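Local coordinates for RagB/SusD family nutrient uptake outer membrane protein (Bacteroides thetaiotaomicron, PDB 7KV2) that probably binds beta-glucan at the cell surface as the SusD-like, outer-membrane partner of a glycan uptake system, at residues H58-A63 with Y109-C114; K113-G118 with N156-F161; G118-N123 with P166-N171. One frame throughout, in Å; residues are numbered along the deposited sequence.

In the fold
From the N terminus, the loop 58-63 that follows helix 43-53 is met first, and contact 1 closes on it when the chain returns as the start of helix 110-130. The same helix then serves the other two contacts. Contact 2 pairs its next turn with 156-161 near the end of helix 137-162, while contact 3 pairs 118-123 with the loop 166-171 beyond that helix. Contacts 2 and 3 therefore cross along the sequence, whereas contact 1 is finished before contact 3 opens. Trp157 touches Pro60 and Leu111, joining contacts 1 and 2; Tyr116 packs on Phe168 and hydrogen-bonds Pro166 O, joining contacts 2 and 3. All lie in the N-terminal, TPR-like helical part of the SusD-type fold.

Contact 1 (H58-A63 with Y109-C114); sequences HWPDWA and YGLWKC
Loop 58-63 packs against the sulfur of Cys114. Its SG lies 3.5 Å from CB of Trp59 and 3.7 Å from CB of Ala63, and Pro60 adds its CA at 3.7 Å from the same SG. With chi1 at -62°, SG stands anti to the carbonyl carbon of Cys114, and from there it reaches three residues of the loop at once. It comes to the indole of Trp59 at the ring edge, near the ring plane, and not over a face. Beside this cluster the contacts are longer: CB of Pro60 meets CD1 of Leu111 at 3.9 Å, and CG of the proline lies only slightly farther from the same methyl. Gly110 brings its CA to 4.2 Å from the carbonyl O of Ala63, and a side chain on it would press on that carbonyl.

The loop folds as a type I beta turn from Trp59 to Trp62, closed by the bond from Trp62 N to Trp59 O, and so offers Trp59, Pro60 and Ala63 to the first turn of helix 110-130. This helix belongs to the helical, TPR-like framework of the SusD family. Tyr109 occupies its N-cap position, and Glu66 accepts from the backbone N-H groups of both Tyr109 and Gly110. The partly exposed side of the helix start is different in character: CE of Lys113 lies 3.4 Å above the centre of one face of the Tyr109 ring in a cation-pi contact, and the phenol OH is hydrogen-bonded to Glu502. On the buried side, Trp157 of helix 137-162 covers Pro60, Leu111 and Cys114 together.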
loop_
_atom_site.group_PDB
_atom_site.type_symbol
_atom_site.label_atom_id
_atom_site.label_comp_id
_atom_site.label_asym_id
_atom_site.label_seq_id
_atom_site.Cartn_x
_atom_site.Cartn_y
_atom_site.Cartn_z
ATOM N N HIS A 58 -2.358 8.076 -7.186
ATOM C CA HIS A 58 -3.366 8.537 -6.208
ATOM C C HIS A 58 -4.771 8.241 -6.705
ATOM O O HIS A 58 -5.672 8.759 -6.128
ATOM C CB HIS A 58 -3.207 10.010 -5.806
ATOM C CG HIS A 58 -3.377 11.003 -6.908
ATOM N ND1 HIS A 58 -4.607 11.484 -7.315
ATOM C CD2 HIS A 58 -2.460 11.618 -7.673
ATOM C CE1 HIS A 58 -4.425 12.347 -8.311
ATOM N NE2 HIS A 58 -3.123 12.464 -8.529
ATOM N N TRP A 59 -4.962 7.367 -7.688
ATOM C CA TRP A 59 -6.309 7.056 -8.236
ATOM C C TRP A 59 -7.060 5.912 -7.552
ATOM O O TRP A 59 -8.273 6.044 -7.428
ATOM C CB TRP A 59 -6.171 6.728 -9.737
ATOM C CG TRP A 59 -5.881 7.928 -10.582
ATOM C CD1 TRP A 59 -5.656 9.210 -10.177
ATOM C CD2 TRP A 59 -5.742 7.931 -12.024
ATOM N NE1 TRP A 59 -5.392 10.008 -11.263
ATOM C CE2 TRP A 59 -5.430 9.252 -12.407
ATOM C CE3 TRP A 59 -5.850 6.947 -13.010
ATOM C CZ2 TRP A 59 -5.240 9.617 -13.744
ATOM C CZ3 TRP A 59 -5.684 7.309 -14.332
ATOM C CH2 TRP A 59 -5.387 8.626 -14.688
ATOM N N PRO A 60 -6.451 4.726 -7.276
ATOM C CA PRO A 60 -7.216 3.495 -7.100
ATOM C C PRO A 60 -8.204 3.457 -5.935
ATOM O O PRO A 60 -9.208 2.740 -6.013
ATOM C CB PRO A 60 -6.194 2.354 -6.925
ATOM C CG PRO A 60 -4.862 2.992 -6.843
ATOM C CD PRO A 60 -5.018 4.444 -7.257
ATOM N N ASP A 61 -8.001 4.308 -4.932
ATOM C CA ASP A 61 -8.959 4.420 -3.808
ATOM C C ASP A 61 -10.336 4.923 -4.307
ATOM O O ASP A 61 -11.374 4.612 -3.659
ATOM C CB ASP A 61 -8.359 5.297 -2.704
ATOM C CG ASP A 61 -8.100 6.731 -3.133
ATOM O OD1 ASP A 61 -7.439 6.949 -4.191
ATOM O OD2 ASP A 61 -8.497 7.626 -2.357
ATOM N N TRP A 62 -10.391 5.637 -5.436
ATOM C CA TRP A 62 -11.678 6.041 -6.059
ATOM C C TRP A 62 -11.429 6.430 -7.516
ATOM O O TRP A 62 -10.971 7.568 -7.785
ATOM C CB TRP A 62 -12.363 7.149 -5.266
ATOM C CG TRP A 62 -13.558 7.768 -5.922
ATOM C CD1 TRP A 62 -13.699 9.088 -6.234
ATOM C CD2 TRP A 62 -14.739 7.112 -6.418
ATOM N NE1 TRP A 62 -14.891 9.308 -6.858
ATOM C CE2 TRP A 62 -15.566 8.122 -6.960
ATOM C CE3 TRP A 62 -15.190 5.785 -6.440
ATOM C CZ2 TRP A 62 -16.797 7.843 -7.553
ATOM C CZ3 TRP A 62 -16.406 5.503 -7.018
ATOM C CH2 TRP A 62 -17.187 6.521 -7.587
ATOM N N ALA A 63 -11.707 5.499 -8.437
ATOM C CA ALA A 63 -11.442 5.699 -9.870
ATOM C C ALA A 63 -12.249 4.676 -10.682
ATOM O O ALA A 63 -12.456 3.528 -10.200
ATOM C CB ALA A 63 -9.955 5.562 -10.129
ATOM N N TYR A 109 -11.776 -4.080 -10.670
ATOM C CA TYR A 109 -11.324 -3.686 -12.032
ATOM C C TYR A 109 -10.663 -2.293 -12.008
ATOM O O TYR A 109 -9.806 -2.025 -12.866
ATOM C CB TYR A 109 -12.551 -3.809 -12.944
ATOM C CG TYR A 109 -12.299 -3.876 -14.432
ATOM C CD1 TYR A 109 -11.023 -3.959 -14.961
ATOM C CD2 TYR A 109 -13.375 -3.862 -15.306
ATOM C CE1 TYR A 109 -10.821 -3.993 -16.335
ATOM C CE2 TYR A 109 -13.185 -3.916 -16.678
ATOM C CZ TYR A 109 -11.906 -3.971 -17.190
ATOM O OH TYR A 109 -11.687 -4.041 -18.543
ATOM N N GLY A 110 -10.994 -1.443 -11.033
ATOM C CA GLY A 110 -10.417 -0.082 -10.926
ATOM C C GLY A 110 -8.896 -0.116 -10.873
ATOM O O GLY A 110 -8.217 0.655 -11.594
ATOM N N LEU A 111 -8.344 -1.010 -10.072
ATOM C CA LEU A 111 -6.893 -1.029 -9.799
ATOM C C LEU A 111 -6.171 -1.421 -11.085
ATOM O O LEU A 111 -5.125 -0.890 -11.379
ATOM C CB LEU A 111 -6.604 -2.022 -8.657
ATOM C CG LEU A 111 -5.128 -2.249 -8.334
ATOM C CD1 LEU A 111 -4.474 -0.962 -7.867
ATOM C CD2 LEU A 111 -4.960 -3.324 -7.269
ATOM N N TRP A 112 -6.725 -2.386 -11.811
ATOM C CA TRP A 112 -6.194 -2.814 -13.129
ATOM C C TRP A 112 -6.107 -1.587 -14.056
ATOM O O TRP A 112 -5.059 -1.342 -14.613
ATOM C CB TRP A 112 -7.124 -3.913 -13.651
ATOM C CG TRP A 112 -6.775 -4.392 -15.030
ATOM C CD1 TRP A 112 -6.920 -3.717 -16.216
ATOM C CD2 TRP A 112 -6.215 -5.668 -15.350
ATOM N NE1 TRP A 112 -6.461 -4.496 -17.254
ATOM C CE2 TRP A 112 -6.017 -5.690 -16.757
ATOM C CE3 TRP A 112 -5.845 -6.790 -14.600
ATOM C CZ2 TRP A 112 -5.498 -6.810 -17.405
ATOM C CZ3 TRP A 112 -5.309 -7.884 -15.244
ATOM C CH2 TRP A 112 -5.151 -7.889 -16.635
ATOM N N LYS A 113 -7.175 -0.819 -14.162
ATOM C CA LYS A 113 -7.280 0.342 -15.074
ATOM C C LYS A 113 -6.314 1.430 -14.604
ATOM O O LYS A 113 -5.661 2.031 -15.450
ATOM C CB LYS A 113 -8.705 0.874 -15.134
ATOM C CG LYS A 113 -9.697 -0.050 -15.836
ATOM C CD LYS A 113 -11.123 0.437 -15.731
ATOM C CE LYS A 113 -12.145 -0.550 -16.283
ATOM N NZ LYS A 113 -13.539 -0.097 -16.035
ATOM N N CYS A 114 -6.147 1.610 -13.285
ATOM C CA CYS A 114 -5.166 2.591 -12.760
ATOM C C CYS A 114 -3.744 2.165 -13.099
ATOM O O CYS A 114 -2.933 3.042 -13.494
ATOM C CB CYS A 114 -5.325 2.799 -11.254
ATOM S SG CYS A 114 -6.917 3.470 -10.766
#

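Contact 2 (K113-G118 with N156-F161); sequences KCAYSG and NWVWKF
Ala115 presents a small methyl to helix 137-162, and two larger side chains close around it. CG1 of Val158 touches CB of Ala115 at 3.7 Å, while CE3 of Trp157 lies 3.9 Å from CA of Ala115. The short side chain lets the backbones come near, with CA of Ala115 only 6.5 Å from CA of Trp157. The segment axes approach to 9.3 Å and run antiparallel but inclined, with 141° between their N-to-C directions.

The six-membered part of the Trp157 indole extends beyond Ala115 to Cys114, where CZ3 sits 4.1 Å from CB of the cysteine. Val158 makes the complementary bump. CG1, anti to the carbonyl carbon at chi1 -78°, lodges between Ala115 CB and the Tyr116 ring, which it meets obliquely, 3.9 Å from CE2. CG2 touches Tyr116 alone of the facing segment, at the phenol end, 3.9 Å from OH. That hydroxyl has its polar partner farther along the chain, in a hydrogen bond with the carbonyl O of Pro166.

On the helix flank turned from this interface, Ser117 OG donates to Lys113 O, which also receives the backbone N-H of Ser117 from the opposite face of its plane. Between the two helices, by contrast, the meeting surfaces are almost wholly carbon, the Tyr116 hydroxyl at the border excepted, so burial and shape, not polar bonding, hold them together here.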
loop_
_atom_site.group_PDB
_atom_site.type_symbol
_atom_site.label_atom_id
_atom_site.label_comp_id
_atom_site.label_asym_id
_atom_site.label_seq_id
_atom_site.Cartn_x
_atom_site.Cartn_y
_atom_site.Cartn_z
ATOM N N LYS A 113 -7.175 -0.819 -14.162
ATOM C CA LYS A 113 -7.280 0.342 -15.074
ATOM C C LYS A 113 -6.314 1.430 -14.604
ATOM O O LYS A 113 -5.661 2.031 -15.450
ATOM C CB LYS A 113 -8.705 0.874 -15.134
ATOM C CG LYS A 113 -9.697 -0.050 -15.836
ATOM C CD LYS A 113 -11.123 0.437 -15.731
ATOM C CE LYS A 113 -12.145 -0.550 -16.283
ATOM N NZ LYS A 113 -13.539 -0.097 -16.035
ATOM N N CYS A 114 -6.147 1.610 -13.285
ATOM C CA CYS A 114 -5.166 2.591 -12.760
ATOM C C CYS A 114 -3.744 2.165 -13.099
ATOM O O CYS A 114 -2.933 3.042 -13.494
ATOM C CB CYS A 114 -5.325 2.799 -11.254
ATOM S SG CYS A 114 -6.917 3.470 -10.766
ATOM N N ALA A 115 -3.399 0.886 -12.947
ATOM C CA ALA A 115 -2.040 0.377 -13.181
ATOM C C ALA A 115 -1.675 0.617 -14.642
ATOM O O ALA A 115 -0.561 1.154 -14.931
ATOM C CB ALA A 115 -1.977 -1.080 -12.852
ATOM N N TYR A 116 -2.591 0.281 -15.553
ATOM C CA TYR A 116 -2.276 0.377 -17.007
ATOM C C TYR A 116 -2.323 1.838 -17.447
ATOM O O TYR A 116 -1.563 2.150 -18.391
ATOM C CB TYR A 116 -3.144 -0.580 -17.831
ATOM C CG TYR A 116 -2.598 -1.977 -17.750
ATOM C CD1 TYR A 116 -1.400 -2.323 -18.352
ATOM C CD2 TYR A 116 -3.241 -2.955 -17.013
ATOM C CE1 TYR A 116 -0.866 -3.596 -18.240
ATOM C CE2 TYR A 116 -2.733 -4.239 -16.911
ATOM C CZ TYR A 116 -1.563 -4.578 -17.563
ATOM O OH TYR A 116 -1.030 -5.826 -17.409
ATOM N N SER A 117 -3.108 2.714 -16.803
ATOM C CA SER A 117 -3.061 4.183 -17.073
ATOM C C SER A 117 -1.677 4.698 -16.704
ATOM O O SER A 117 -1.065 5.435 -17.520
ATOM C CB SER A 117 -4.132 4.968 -16.366
ATOM O OG SER A 117 -5.401 4.430 -16.701
ATOM N N GLY A 118 -1.171 4.299 -15.537
ATOM C CA GLY A 118 0.201 4.622 -15.121
ATOM C C GLY A 118 1.224 4.176 -16.173
ATOM O O GLY A 118 2.019 5.026 -16.633
ATOM N N ASN A 156 3.974 -3.722 -10.741
ATOM C CA ASN A 156 3.993 -4.454 -9.469
ATOM C C ASN A 156 2.553 -4.597 -8.964
ATOM O O ASN A 156 2.221 -5.660 -8.417
ATOM C CB ASN A 156 4.926 -3.751 -8.472
ATOM C CG ASN A 156 5.030 -4.531 -7.198
ATOM O OD1 ASN A 156 5.358 -5.727 -7.231
ATOM N ND2 ASN A 156 4.744 -3.857 -6.076
ATOM N N TRP A 157 1.692 -3.598 -9.162
ATOM C CA TRP A 157 0.291 -3.699 -8.692
ATOM C C TRP A 157 -0.350 -4.899 -9.436
ATOM O O TRP A 157 -0.996 -5.739 -8.818
ATOM C CB TRP A 157 -0.465 -2.415 -9.005
ATOM C CG TRP A 157 -0.214 -1.233 -8.103
ATOM C CD1 TRP A 157 0.464 -1.195 -6.924
ATOM C CD2 TRP A 157 -0.737 0.088 -8.309
ATOM N NE1 TRP A 157 0.406 0.067 -6.389
ATOM C CE2 TRP A 157 -0.336 0.870 -7.202
ATOM C CE3 TRP A 157 -1.518 0.683 -9.303
ATOM C CZ2 TRP A 157 -0.645 2.220 -7.092
ATOM C CZ3 TRP A 157 -1.882 2.015 -9.162
ATOM C CH2 TRP A 157 -1.458 2.765 -8.053
ATOM N N VAL A 158 -0.211 -4.962 -10.759
ATOM C CA VAL A 158 -0.879 -6.059 -11.525
ATOM C C VAL A 158 -0.110 -7.368 -11.405
ATOM O O VAL A 158 -0.780 -8.407 -11.402
ATOM C CB VAL A 158 -1.202 -5.667 -12.978
ATOM C CG1 VAL A 158 -2.438 -4.789 -13.052
ATOM C CG2 VAL A 158 -0.035 -5.006 -13.682
ATOM N N TRP A 159 1.204 -7.334 -11.279
ATOM C CA TRP A 159 2.049 -8.537 -11.079
ATOM C C TRP A 159 1.606 -9.253 -9.798
ATOM O O TRP A 159 1.348 -10.499 -9.809
ATOM C CB TRP A 159 3.518 -8.158 -11.064
ATOM C CG TRP A 159 4.490 -9.270 -10.811
ATOM C CD1 TRP A 159 4.706 -10.371 -11.598
ATOM C CD2 TRP A 159 5.402 -9.384 -9.705
ATOM N NE1 TRP A 159 5.687 -11.153 -11.060
ATOM C CE2 TRP A 159 6.115 -10.589 -9.879
ATOM C CE3 TRP A 159 5.662 -8.612 -8.565
ATOM C CZ2 TRP A 159 7.092 -11.003 -8.984
ATOM C CZ3 TRP A 159 6.630 -9.016 -7.675
ATOM C CH2 TRP A 159 7.360 -10.192 -7.894
ATOM N N LYS A 160 1.504 -8.502 -8.697
ATOM C CA LYS A 160 1.138 -9.114 -7.405
ATOM C C LYS A 160 -0.293 -9.636 -7.458
ATOM O O LYS A 160 -0.488 -10.754 -6.990
ATOM C CB LYS A 160 1.358 -8.139 -6.229
ATOM C CG LYS A 160 2.816 -8.082 -5.820
ATOM C CD LYS A 160 3.022 -7.510 -4.446
ATOM C CE LYS A 160 4.368 -7.887 -3.896
ATOM N NZ LYS A 160 4.506 -7.380 -2.517
ATOM N N PHE A 161 -1.275 -8.846 -7.883
ATOM C CA PHE A 161 -2.696 -9.224 -7.725
ATOM C C PHE A 161 -3.073 -10.260 -8.800
ATOM O O PHE A 161 -3.866 -11.117 -8.458
ATOM C CB PHE A 161 -3.643 -8.036 -7.769
ATOM C CG PHE A 161 -3.667 -7.249 -6.464
ATOM C CD1 PHE A 161 -4.482 -7.632 -5.407
ATOM C CD2 PHE A 161 -2.893 -6.101 -6.315
ATOM C CE1 PHE A 161 -4.492 -6.921 -4.207
ATOM C CE2 PHE A 161 -2.920 -5.362 -5.128
ATOM C CZ PHE A 161 -3.724 -5.769 -4.083
#

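Contact 3 (G118-N123 with P166-N171); sequences GVKRCN and PYFDKN
Asn123 slots its amide against the backbone of Phe168 and Asp169. ND2 gives a weak but nearly straight hydrogen bond to Phe168 O (3.3 Å) and a second weak one to Asn171 OD1. Asn171 answers with its own ND2, which donates to Lys120 O at 3.0 Å and an N-H...O angle of 173°, the acceptor lying in its amide plane. Lys170, bent at chi2 and again beyond, brings NZ back to Asp169 O at 2.9 Å and, weakly, to Asn123 O. The Phe168 ring fills the apolar side: Val119 CG1 lies over one face, 4.0 Å above the plane toward the rim, and Lys120 CG meets the edge.

In the next shell, Arg151 donates to Asn123 OD1, and Tyr155 OH is hydrogen-bonded to Phe168 O. An alanine in place of Asn123 would probably leave Phe168 O and Asn171 OD1 without this donor and Arg151 NH1 without this acceptor, loosening the loop's hold. Arg151 and Tyr155 belong to helix 137-162, so the loop 166-171, which precedes helix 183-200 in the chain, runs beside helix 110-130 and is held by both helices.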
loop_
_atom_site.group_PDB
_atom_site.type_symbol
_atom_site.label_atom_id
_atom_site.label_comp_id
_atom_site.label_asym_id
_atom_site.label_seq_id
_atom_site.Cartn_x
_atom_site.Cartn_y
_atom_site.Cartn_z
ATOM N N GLY A 118 -1.171 4.299 -15.537
ATOM C CA GLY A 118 0.201 4.622 -15.121
ATOM C C GLY A 118 1.224 4.176 -16.173
ATOM O O GLY A 118 2.019 5.026 -16.633
ATOM N N VAL A 119 1.184 2.905 -16.554
ATOM C CA VAL A 119 2.107 2.296 -17.545
ATOM C C VAL A 119 2.057 3.127 -18.835
ATOM O O VAL A 119 3.144 3.440 -19.374
ATOM C CB VAL A 119 1.774 0.822 -17.807
ATOM C CG1 VAL A 119 2.593 0.306 -18.969
ATOM C CG2 VAL A 119 1.993 -0.077 -16.608
ATOM N N LYS A 120 0.870 3.450 -19.327
ATOM C CA LYS A 120 0.700 4.196 -20.608
ATOM C C LYS A 120 1.351 5.572 -20.471
ATOM O O LYS A 120 2.055 5.977 -21.386
ATOM C CB LYS A 120 -0.773 4.335 -21.004
ATOM C CG LYS A 120 -1.386 3.050 -21.556
ATOM C CD LYS A 120 -2.892 3.071 -21.779
ATOM C CE LYS A 120 -3.384 1.879 -22.582
ATOM N NZ LYS A 120 -4.776 1.510 -22.217
ATOM N N ARG A 121 1.156 6.259 -19.346
ATOM C CA ARG A 121 1.727 7.617 -19.176
ATOM C C ARG A 121 3.252 7.548 -19.112
ATOM O O ARG A 121 3.877 8.481 -19.645
ATOM C CB ARG A 121 1.104 8.319 -17.965
ATOM C CG ARG A 121 -0.371 8.582 -18.167
ATOM C CD ARG A 121 -0.916 9.378 -17.023
ATOM N NE ARG A 121 -2.293 9.727 -17.256
ATOM C CZ ARG A 121 -2.899 10.732 -16.691
ATOM N NH1 ARG A 121 -2.255 11.502 -15.821
ATOM N NH2 ARG A 121 -4.153 10.985 -17.006
ATOM N N CYS A 122 3.824 6.510 -18.498
ATOM C CA CYS A 122 5.288 6.262 -18.424
ATOM C C CYS A 122 5.841 6.060 -19.855
ATOM O O CYS A 122 6.875 6.673 -20.195
ATOM C CB CYS A 122 5.617 5.087 -17.504
ATOM S SG CYS A 122 5.277 5.499 -15.749
ATOM N N ASN A 123 5.188 5.199 -20.630
ATOM C CA ASN A 123 5.566 4.886 -22.038
ATOM C C ASN A 123 5.530 6.170 -22.887
ATOM O O ASN A 123 6.454 6.349 -23.734
ATOM C CB ASN A 123 4.670 3.759 -22.564
ATOM C CG ASN A 123 5.023 2.419 -21.958
ATOM O OD1 ASN A 123 6.098 2.259 -21.360
ATOM N ND2 ASN A 123 4.159 1.440 -22.186
ATOM N N PRO A 166 -0.811 -8.590 -19.385
ATOM C CA PRO A 166 -0.230 -7.933 -20.557
ATOM C C PRO A 166 0.990 -7.075 -20.201
ATOM O O PRO A 166 0.970 -6.423 -19.134
ATOM C CB PRO A 166 -1.330 -7.017 -21.091
ATOM C CG PRO A 166 -2.608 -7.486 -20.466
ATOM C CD PRO A 166 -2.222 -8.242 -19.213
ATOM N N TYR A 167 2.016 -7.071 -21.063
ATOM C CA TYR A 167 3.237 -6.247 -20.885
ATOM C C TYR A 167 3.471 -5.428 -22.156
ATOM O O TYR A 167 3.253 -5.947 -23.276
ATOM C CB TYR A 167 4.462 -7.084 -20.507
ATOM C CG TYR A 167 5.684 -6.225 -20.298
ATOM C CD1 TYR A 167 5.907 -5.606 -19.074
ATOM C CD2 TYR A 167 6.574 -5.941 -21.335
ATOM C CE1 TYR A 167 6.992 -4.766 -18.872
ATOM C CE2 TYR A 167 7.669 -5.103 -21.144
ATOM C CZ TYR A 167 7.873 -4.506 -19.905
ATOM O OH TYR A 167 8.921 -3.664 -19.655
ATOM N N PHE A 168 3.840 -4.163 -21.989
ATOM C CA PHE A 168 4.227 -3.259 -23.105
ATOM C C PHE A 168 5.101 -2.119 -22.556
ATOM O O PHE A 168 4.872 -1.656 -21.409
ATOM C CB PHE A 168 2.981 -2.819 -23.881
ATOM C CG PHE A 168 1.883 -2.103 -23.123
ATOM C CD1 PHE A 168 0.904 -2.811 -22.441
ATOM C CD2 PHE A 168 1.756 -0.721 -23.186
ATOM C CE1 PHE A 168 -0.124 -2.149 -21.784
ATOM C CE2 PHE A 168 0.723 -0.056 -22.532
ATOM C CZ PHE A 168 -0.210 -0.771 -21.815
ATOM N N ASP A 169 6.114 -1.699 -23.329
ATOM C CA ASP A 169 6.960 -0.502 -23.029
ATOM C C ASP A 169 6.779 0.590 -24.104
ATOM O O ASP A 169 7.519 1.587 -24.031
ATOM C CB ASP A 169 8.428 -0.889 -22.825
ATOM C CG ASP A 169 9.028 -1.663 -23.977
ATOM O OD1 ASP A 169 8.519 -1.518 -25.112
ATOM O OD2 ASP A 169 9.982 -2.416 -23.722
ATOM N N LYS A 170 5.841 0.414 -25.048
ATOM C CA LYS A 170 5.410 1.429 -26.050
ATOM C C LYS A 170 3.895 1.304 -26.238
ATOM O O LYS A 170 3.409 0.166 -26.176
ATOM C CB LYS A 170 6.120 1.221 -27.398
ATOM C CG LYS A 170 7.573 1.679 -27.454
ATOM C CD LYS A 170 7.736 3.190 -27.664
ATOM C CE LYS A 170 8.735 3.842 -26.721
ATOM N NZ LYS A 170 8.142 4.098 -25.381
ATOM N N ASN A 171 3.190 2.420 -26.478
ATOM C CA ASN A 171 1.716 2.485 -26.702
ATOM C C ASN A 171 1.433 2.344 -28.207
ATOM O O ASN A 171 1.226 1.195 -28.649
ATOM C CB ASN A 171 1.123 3.787 -26.137
ATOM C CG ASN A 171 1.486 4.047 -24.683
ATOM O OD1 ASN A 171 1.709 3.112 -23.913
ATOM N ND2 ASN A 171 1.562 5.313 -24.299
#